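Local coordinates for transcriptional regulator, LacI family (Lactobacillus brevis, PDB 3JY6), which probably acts as a DNA-binding transcription factor, the crystallised part being its periplasmic-binding-protein-like domain, at residues E160-H165 and R191-F196; V168-T173 and F196-L200. All blocks are in the same frame, centred on the assembly; numbering follows the deposited sequence.

Interaction 1 (E160-H165 and R191-F196); sequences ESSYNH and RWLLEF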
ATOM      1  N   GLU A 160      -3.315   2.688 -18.002  1.00 37.57           N
ATOM      2  CA  GLU A 160      -2.472   2.133 -16.947  1.00 38.74           C
ATOM      3  C   GLU A 160      -1.289   1.339 -17.496  1.00 38.90           C
ATOM      4  O   GLU A 160      -0.255   1.226 -16.840  1.00 39.14           O
ATOM      5  CB  GLU A 160      -3.303   1.258 -15.999  1.00 38.60           C
ATOM      6  CG  GLU A 160      -4.267   2.042 -15.116  1.00 40.71           C
ATOM      7  CD  GLU A 160      -4.929   1.175 -14.057  1.00 43.96           C
ATOM      8  OE1 GLU A 160      -4.204   0.445 -13.338  1.00 45.15           O
ATOM      9  OE2 GLU A 160      -6.171   1.223 -13.933  1.00 43.57           O
ATOM     10  N   SER A 161      -1.443   0.813 -18.709  1.00 40.00           N
ATOM     11  CA  SER A 161      -0.394   0.030 -19.373  1.00 39.80           C
ATOM     12  C   SER A 161       0.749   0.880 -19.912  1.00 39.85           C
ATOM     13  O   SER A 161       1.919   0.535 -19.749  1.00 40.94           O
ATOM     14  CB  SER A 161      -0.988  -0.768 -20.534  1.00 38.72           C
ATOM     15  OG  SER A 161      -1.577   0.099 -21.495  1.00 39.22           O
ATOM     16  N   SER A 162       0.409   1.985 -20.566  1.00 39.46           N
ATOM     17  CA  SER A 162       1.430   2.845 -21.141  1.00 39.17           C
ATOM     18  C   SER A 162       0.991   4.293 -21.182  1.00 38.30           C
ATOM     19  O   SER A 162       0.246   4.704 -22.072  1.00 39.78           O
ATOM     20  CB  SER A 162       1.764   2.386 -22.562  1.00 40.58           C
ATOM     21  OG  SER A 162       0.664   2.615 -23.429  1.00 41.12           O
ATOM     22  N   TYR A 163       1.451   5.064 -20.207  1.00 37.09           N
ATOM     23  CA  TYR A 163       1.131   6.482 -20.128  1.00 35.25           C
ATOM     24  C   TYR A 163       2.382   7.210 -19.685  1.00 34.65           C
ATOM     25  O   TYR A 163       3.240   6.625 -19.024  1.00 35.32           O
ATOM     26  CB  TYR A 163       0.006   6.737 -19.111  1.00 33.24           C
ATOM     27  CG  TYR A 163       0.404   6.532 -17.658  1.00 32.05           C
ATOM     28  CD1 TYR A 163       0.358   5.267 -17.072  1.00 32.52           C
ATOM     29  CD2 TYR A 163       0.827   7.606 -16.871  1.00 30.53           C
ATOM     30  CE1 TYR A 163       0.721   5.075 -15.733  1.00 31.89           C
ATOM     31  CE2 TYR A 163       1.194   7.428 -15.531  1.00 31.49           C
ATOM     32  CZ  TYR A 163       1.136   6.163 -14.970  1.00 31.75           C
ATOM     33  OH  TYR A 163       1.483   5.992 -13.651  1.00 29.33           O
ATOM     34  N   ASN A 164       2.502   8.480 -20.049  1.00 35.74           N
ATOM     35  CA  ASN A 164       3.665   9.258 -19.643  1.00 37.20           C
ATOM     36  C   ASN A 164       3.190  10.216 -18.566  1.00 37.96           C
ATOM     37  O   ASN A 164       2.067  10.718 -18.644  1.00 38.78           O
ATOM     38  CB  ASN A 164       4.227  10.049 -20.821  1.00 39.17           C
ATOM     39  CG  ASN A 164       5.540  10.708 -20.493  1.00 41.21           C
ATOM     40  OD1 ASN A 164       6.559  10.034 -20.324  1.00 44.06           O
ATOM     41  ND2 ASN A 164       5.530  12.033 -20.390  1.00 42.54           N
ATOM     42  N   HIS A 165       4.029  10.476 -17.568  1.00 38.84           N
ATOM     43  CA  HIS A 165       3.644  11.380 -16.487  1.00 39.14           C
ATOM     44  C   HIS A 165       3.351  12.802 -16.943  1.00 39.52           C
ATOM     45  O   HIS A 165       2.213  13.263 -16.838  1.00 40.00           O
ATOM     46  CB  HIS A 165       4.715  11.442 -15.399  1.00 38.40           C
ATOM     47  CG  HIS A 165       4.382  12.396 -14.293  1.00 38.88           C
ATOM     48  ND1 HIS A 165       3.339  12.182 -13.414  1.00 38.78           N
ATOM     49  CD2 HIS A 165       4.931  13.585 -13.943  1.00 38.38           C
ATOM     50  CE1 HIS A 165       3.261  13.197 -12.572  1.00 37.51           C
ATOM     51  NE2 HIS A 165       4.215  14.062 -12.871  1.00 38.18           N
ATOM     52  N   ARG A 191      -4.915   6.222  -7.299  1.00 21.40           N
ATOM     53  CA  ARG A 191      -3.574   6.463  -7.836  1.00 22.01           C
ATOM     54  C   ARG A 191      -3.425   7.764  -8.609  1.00 20.58           C
ATOM     55  O   ARG A 191      -2.419   8.457  -8.477  1.00 21.44           O
ATOM     56  CB  ARG A 191      -3.136   5.294  -8.722  1.00 23.52           C
ATOM     57  CG  ARG A 191      -4.084   4.986  -9.863  1.00 26.12           C
ATOM     58  CD  ARG A 191      -3.610   3.747 -10.620  1.00 27.22           C
ATOM     59  NE  ARG A 191      -2.301   3.971 -11.227  1.00 30.48           N
ATOM     60  CZ  ARG A 191      -1.629   3.058 -11.922  1.00 30.63           C
ATOM     61  NH1 ARG A 191      -2.147   1.847 -12.101  1.00 29.74           N
ATOM     62  NH2 ARG A 191      -0.442   3.353 -12.436  1.00 30.86           N
ATOM     63  N   TRP A 192      -4.421   8.091  -9.422  1.00 20.24           N
ATOM     64  CA  TRP A 192      -4.381   9.314 -10.212  1.00 20.47           C
ATOM     65  C   TRP A 192      -4.424  10.547  -9.317  1.00 20.47           C
ATOM     66  O   TRP A 192      -3.745  11.537  -9.586  1.00 19.92           O
ATOM     67  CB  TRP A 192      -5.543   9.318 -11.202  1.00 23.13           C
ATOM     68  CG  TRP A 192      -5.502   8.149 -12.169  1.00 24.37           C
ATOM     69  CD1 TRP A 192      -6.564   7.426 -12.625  1.00 26.45           C
ATOM     70  CD2 TRP A 192      -4.336   7.568 -12.770  1.00 24.66           C
ATOM     71  NE1 TRP A 192      -6.134   6.422 -13.473  1.00 25.29           N
ATOM     72  CE2 TRP A 192      -4.772   6.493 -13.581  1.00 26.25           C
ATOM     73  CE3 TRP A 192      -2.963   7.855 -12.711  1.00 27.78           C
ATOM     74  CZ2 TRP A 192      -3.882   5.691 -14.316  1.00 27.12           C
ATOM     75  CZ3 TRP A 192      -2.075   7.055 -13.445  1.00 28.43           C
ATOM     76  CH2 TRP A 192      -2.546   5.990 -14.238  1.00 26.47           C
ATOM     77  N   LEU A 193      -5.207  10.484  -8.243  1.00 19.47           N
ATOM     78  CA  LEU A 193      -5.297  11.611  -7.325  1.00 20.32           C
ATOM     79  C   LEU A 193      -3.946  11.774  -6.632  1.00 21.26           C
ATOM     80  O   LEU A 193      -3.450  12.889  -6.468  1.00 22.60           O
ATOM     81  CB  LEU A 193      -6.426  11.365  -6.304  1.00 22.10           C
ATOM     82  CG  LEU A 193      -6.878  12.505  -5.386  1.00 24.67           C
ATOM     83  CD1 LEU A 193      -8.328  12.295  -4.994  1.00 23.77           C
ATOM     84  CD2 LEU A 193      -5.987  12.569  -4.146  1.00 26.79           C
ATOM     85  N   LEU A 194      -3.330  10.650  -6.271  1.00 21.54           N
ATOM     86  CA  LEU A 194      -2.049  10.666  -5.572  1.00 23.83           C
ATOM     87  C   LEU A 194      -0.886  11.077  -6.455  1.00 22.77           C
ATOM     88  O   LEU A 194       0.049  11.704  -5.988  1.00 23.83           O
ATOM     89  CB  LEU A 194      -1.738   9.284  -4.969  1.00 27.19           C
ATOM     90  CG  LEU A 194      -2.732   8.666  -3.983  1.00 29.21           C
ATOM     91  CD1 LEU A 194      -2.328   7.236  -3.688  1.00 29.77           C
ATOM     92  CD2 LEU A 194      -2.776   9.484  -2.705  1.00 31.07           C
ATOM     93  N   GLU A 195      -0.948  10.731  -7.733  1.00 23.86           N
ATOM     94  CA  GLU A 195       0.138  11.055  -8.639  1.00 25.72           C
ATOM     95  C   GLU A 195       0.119  12.464  -9.227  1.00 25.89           C
ATOM     96  O   GLU A 195       1.169  13.109  -9.313  1.00 25.82           O
ATOM     97  CB  GLU A 195       0.182  10.037  -9.788  1.00 27.58           C
ATOM     98  CG  GLU A 195       1.445  10.126 -10.637  1.00 29.82           C
ATOM     99  CD  GLU A 195       1.459   9.137 -11.779  1.00 31.04           C
ATOM    100  OE1 GLU A 195       0.901   8.029 -11.623  1.00 32.17           O
ATOM    101  OE2 GLU A 195       2.045   9.463 -12.833  1.00 32.85           O
ATOM    102  N   PHE A 196      -1.062  12.952  -9.600  1.00 25.43           N
ATOM    103  CA  PHE A 196      -1.170  14.258 -10.252  1.00 25.14           C
ATOM    104  C   PHE A 196      -1.696  15.471  -9.496  1.00 25.69           C
ATOM    105  O   PHE A 196      -1.492  16.594  -9.952  1.00 27.65           O
ATOM    106  CB  PHE A 196      -1.982  14.097 -11.544  1.00 24.28           C
ATOM    107  CG  PHE A 196      -1.373  13.125 -12.522  1.00 25.69           C
ATOM    108  CD1 PHE A 196      -0.307  13.509 -13.333  1.00 25.64           C
ATOM    109  CD2 PHE A 196      -1.844  11.817 -12.613  1.00 23.80           C
ATOM    110  CE1 PHE A 196       0.286  12.603 -14.222  1.00 26.25           C
ATOM    111  CE2 PHE A 196      -1.256  10.899 -13.503  1.00 26.65           C
ATOM    112  CZ  PHE A 196      -0.188  11.296 -14.307  1.00 25.20           C
TER
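In the periplasmic-binding-protein fold, the loop that leaves strand 152-158 for helix 165-177 folds over one side of helix 190-196, and Y163 reaches from it to W192 and E195. The indole meets the tyrosine ring in a T-shaped stack: the CZ3-CH2 edge of W192 points at one face of Y163, the planes stand 88° apart, and CZ3 lies 3.7 Å from Y163 CZ. Y163 OH donates to E195 OE1 at 2.9 Å, on the syn lone pair, and accepts a weak, long hydrogen bond from R191 NH2 at 3.5 Å. E195 OE2 uses its anti lone pair to accept from H165 ND1 at 3.1 Å. E195 thus bridges Y163 of the loop and H165 at the start of helix 165-177, which should fix its carboxylate's rotation. With CG anti to the backbone N (chi1 178°), H165 also lays its imidazole almost parallel to the F196 ring, slid aside with little overlap. E160 OE1 makes a salt bridge to R191 NH1 at 2.8 Å and another to K189, while E160 OE2 forms a salt bridge with R139 and a hydrogen bond with the S131 hydroxyl; W192 NE1 also hydrogen-bonds to S131 OG. Y163 and W192 both rest on V158 of strand 152-158, Y163 touches V168 of helix 165-177, and R224 of the second subunit packs on H165 and E195.

Interaction 2 (V168-T173 and F196-L200); sequences VHQRLT and FFPNL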
ATOM      1  N   VAL A 168       0.301  13.263 -19.281  1.00 35.28           N
ATOM      2  CA  VAL A 168      -0.992  13.319 -18.597  1.00 32.21           C
ATOM      3  C   VAL A 168      -1.116  14.629 -17.822  1.00 30.22           C
ATOM      4  O   VAL A 168      -2.151  15.288 -17.856  1.00 28.11           O
ATOM      5  CB  VAL A 168      -1.157  12.122 -17.629  1.00 30.95           C
ATOM      6  CG1 VAL A 168      -2.417  12.284 -16.776  1.00 30.18           C
ATOM      7  CG2 VAL A 168      -1.236  10.833 -18.435  1.00 29.53           C
ATOM      8  N   HIS A 169      -0.047  14.997 -17.128  1.00 30.32           N
ATOM      9  CA  HIS A 169      -0.010  16.236 -16.365  1.00 30.24           C
ATOM     10  C   HIS A 169      -0.401  17.425 -17.251  1.00 31.53           C
ATOM     11  O   HIS A 169      -1.361  18.138 -16.970  1.00 32.19           O
ATOM     12  CB  HIS A 169       1.400  16.459 -15.822  1.00 30.82           C
ATOM     13  CG  HIS A 169       1.582  17.771 -15.124  1.00 32.02           C
ATOM     14  ND1 HIS A 169       1.173  17.986 -13.825  1.00 34.75           N
ATOM     15  CD2 HIS A 169       2.137  18.932 -15.539  1.00 31.39           C
ATOM     16  CE1 HIS A 169       1.475  19.221 -13.469  1.00 34.35           C
ATOM     17  NE2 HIS A 169       2.060  19.816 -14.491  1.00 33.77           N
ATOM     18  N   GLN A 170       0.352  17.636 -18.324  1.00 32.63           N
ATOM     19  CA  GLN A 170       0.099  18.752 -19.231  1.00 32.99           C
ATOM     20  C   GLN A 170      -1.337  18.816 -19.737  1.00 32.26           C
ATOM     21  O   GLN A 170      -1.908  19.900 -19.870  1.00 32.67           O
ATOM     22  CB  GLN A 170       1.081  18.706 -20.411  1.00 33.33           C
ATOM     23  CG  GLN A 170       2.512  19.020 -20.011  1.00 35.84           C
ATOM     24  CD  GLN A 170       2.706  20.471 -19.586  1.00 37.42           C
ATOM     25  OE1 GLN A 170       3.758  20.838 -19.050  1.00 38.95           O
ATOM     26  NE2 GLN A 170       1.697  21.306 -19.837  1.00 36.02           N
ATOM     27  N   ARG A 171      -1.930  17.664 -20.017  1.00 31.57           N
ATOM     28  CA  ARG A 171      -3.307  17.644 -20.495  1.00 31.38           C
ATOM     29  C   ARG A 171      -4.298  18.055 -19.395  1.00 31.05           C
ATOM     30  O   ARG A 171      -5.225  18.833 -19.632  1.00 32.35           O
ATOM     31  CB  ARG A 171      -3.652  16.252 -21.020  1.00 32.73           C
ATOM     32  CG  ARG A 171      -5.119  16.059 -21.397  1.00 36.22           C
ATOM     33  CD  ARG A 171      -5.578  16.992 -22.521  1.00 38.44           C
ATOM     34  NE  ARG A 171      -6.942  16.665 -22.945  1.00 40.28           N
ATOM     35  CZ  ARG A 171      -7.576  17.247 -23.956  1.00 42.32           C
ATOM     36  NH1 ARG A 171      -6.973  18.199 -24.659  1.00 43.28           N
ATOM     37  NH2 ARG A 171      -8.811  16.869 -24.269  1.00 42.83           N
ATOM     38  N   LEU A 172      -4.100  17.530 -18.190  1.00 30.43           N
ATOM     39  CA  LEU A 172      -4.978  17.845 -17.068  1.00 29.36           C
ATOM     40  C   LEU A 172      -4.988  19.351 -16.839  1.00 28.49           C
ATOM     41  O   LEU A 172      -6.038  19.955 -16.635  1.00 27.33           O
ATOM     42  CB  LEU A 172      -4.489  17.132 -15.799  1.00 28.16           C
ATOM     43  CG  LEU A 172      -5.281  17.372 -14.504  1.00 27.18           C
ATOM     44  CD1 LEU A 172      -6.658  16.747 -14.624  1.00 24.80           C
ATOM     45  CD2 LEU A 172      -4.526  16.771 -13.327  1.00 26.32           C
ATOM     46  N   THR A 173      -3.800  19.941 -16.877  1.00 28.53           N
ATOM     47  CA  THR A 173      -3.627  21.370 -16.697  1.00 29.03           C
ATOM     48  C   THR A 173      -4.300  22.130 -17.832  1.00 30.88           C
ATOM     49  O   THR A 173      -4.747  23.261 -17.656  1.00 32.51           O
ATOM     50  CB  THR A 173      -2.137  21.715 -16.658  1.00 29.51           C
ATOM     51  OG1 THR A 173      -1.585  21.267 -15.411  1.00 30.75           O
ATOM     52  CG2 THR A 173      -1.919  23.207 -16.822  1.00 30.92           C
ATOM     53  N   PHE A 196      -1.062  12.952  -9.600  1.00 25.43           N
ATOM     54  CA  PHE A 196      -1.170  14.258 -10.252  1.00 25.14           C
ATOM     55  C   PHE A 196      -1.696  15.471  -9.496  1.00 25.69           C
ATOM     56  O   PHE A 196      -1.492  16.594  -9.952  1.00 27.65           O
ATOM     57  CB  PHE A 196      -1.982  14.097 -11.544  1.00 24.28           C
ATOM     58  CG  PHE A 196      -1.373  13.125 -12.522  1.00 25.69           C
ATOM     59  CD1 PHE A 196      -0.307  13.509 -13.333  1.00 25.64           C
ATOM     60  CD2 PHE A 196      -1.844  11.817 -12.613  1.00 23.80           C
ATOM     61  CE1 PHE A 196       0.286  12.603 -14.222  1.00 26.25           C
ATOM     62  CE2 PHE A 196      -1.256  10.899 -13.503  1.00 26.65           C
ATOM     63  CZ  PHE A 196      -0.188  11.296 -14.307  1.00 25.20           C
ATOM     64  N   PHE A 197      -2.357  15.278  -8.359  1.00 25.12           N
ATOM     65  CA  PHE A 197      -2.908  16.418  -7.620  1.00 24.55           C
ATOM     66  C   PHE A 197      -1.960  17.193  -6.693  1.00 23.65           C
ATOM     67  O   PHE A 197      -2.096  18.414  -6.546  1.00 23.00           O
ATOM     68  CB  PHE A 197      -4.150  15.981  -6.821  1.00 24.39           C
ATOM     69  CG  PHE A 197      -5.369  15.680  -7.670  1.00 24.89           C
ATOM     70  CD1 PHE A 197      -5.290  15.619  -9.068  1.00 26.58           C
ATOM     71  CD2 PHE A 197      -6.600  15.443  -7.066  1.00 25.12           C
ATOM     72  CE1 PHE A 197      -6.424  15.324  -9.846  1.00 24.95           C
ATOM     73  CE2 PHE A 197      -7.737  15.148  -7.827  1.00 25.42           C
ATOM     74  CZ  PHE A 197      -7.649  15.088  -9.225  1.00 25.49           C
ATOM     75  N   PRO A 198      -1.006  16.505  -6.037  1.00 25.07           N
ATOM     76  CA  PRO A 198      -0.086  17.223  -5.142  1.00 23.74           C
ATOM     77  C   PRO A 198       0.652  18.425  -5.741  1.00 25.31           C
ATOM     78  O   PRO A 198       0.740  19.474  -5.104  1.00 23.30           O
ATOM     79  CB  PRO A 198       0.863  16.124  -4.675  1.00 22.92           C
ATOM     80  CG  PRO A 198      -0.061  14.961  -4.537  1.00 22.74           C
ATOM     81  CD  PRO A 198      -0.887  15.044  -5.829  1.00 24.02           C
ATOM     82  N   ASN A 199       1.188  18.285  -6.952  1.00 27.20           N
ATOM     83  CA  ASN A 199       1.901  19.403  -7.567  1.00 30.12           C
ATOM     84  C   ASN A 199       0.949  20.521  -7.985  1.00 29.64           C
ATOM     85  O   ASN A 199       1.345  21.680  -8.064  1.00 30.20           O
ATOM     86  CB  ASN A 199       2.724  18.931  -8.768  1.00 33.37           C
ATOM     87  CG  ASN A 199       4.057  18.329  -8.361  1.00 36.36           C
ATOM     88  OD1 ASN A 199       5.093  18.657  -8.933  1.00 35.26           O
ATOM     89  ND2 ASN A 199       4.034  17.442  -7.370  1.00 38.46           N
ATOM     90  N   LEU A 200      -0.305  20.179  -8.258  1.00 29.15           N
ATOM     91  CA  LEU A 200      -1.279  21.198  -8.624  1.00 28.83           C
ATOM     92  C   LEU A 200      -1.709  21.972  -7.366  1.00 27.70           C
ATOM     93  O   LEU A 200      -2.252  23.074  -7.455  1.00 27.92           O
ATOM     94  CB  LEU A 200      -2.483  20.557  -9.323  1.00 30.31           C
ATOM     95  CG  LEU A 200      -2.372  20.455 -10.852  1.00 33.31           C
ATOM     96  CD1 LEU A 200      -1.058  19.783 -11.255  1.00 35.04           C
ATOM     97  CD2 LEU A 200      -3.570  19.690 -11.399  1.00 33.84           C
TER
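The F196 ring meets helix 165-177 at V168, whose CG1 covers one face: it sits 3.7 Å from the ring centroid and 22° off the normal, a CH-pi contact. The methyl gets there because V168 holds CG1 anti to its own backbone N (chi1 172°), and CB follows close behind, 3.6 Å from F196 CZ. On the H169 side the ring meets mainly backbone, F196 CE1 lying 3.8 Å from H169 N, while nearer the root of the side chain F196 CB touches L172 CD2 at 4.1 Å. Trimming the phenylalanine to an alanine here would probably leave V168 CG1 without the ring face it packs on and open a gap next to H169. F197 starts off in the other direction, yet the end of its ring comes back, and L172 CD2 reaches its edge at CE1, close to the ring plane. F197 also touches A185 and A187 of strand 183-187 and L129 of strand 125-131. This is one helical layer against the central parallel sheet, as in the alpha/beta/alpha lobes of periplasmic-binding-protein folds, with L172 extending to V127 and L156 on the same sheet. P198 and N199, in the next part of the segment, face the second subunit, where M225 packs on both and the R224 carbonyl of that subunit accepts from N199 ND2. L200 returns to helix 165-177 and splits its two methyls between neighbours: CD1 approaches H169 CE1 at 3.4 Å, the imidazole and the leucine running past each other in opposite directions, and CD2 meets L172 CD2 at 3.6 Å.

Overall arrangement
Interactions 1 and 2 are consecutive parts of one seam, their centres about 10 Å apart, and F196 belongs to both. Their segments alternate along the chain: segment 160-165 leads into helix 165-177, and helix 190-196 is followed directly by helix 198-202, so each side of the seam is nearly continuous. Its character changes along the way, from charged and hydrogen-bonded around E160 and E195 to apolar around L172 and L200. Two further touches join the contacts, Y163 CD2 to V168 CG2 at 4.1 Å and L193 O to P198 CD at 3.4 Å. Both also border the second subunit, meeting its R224.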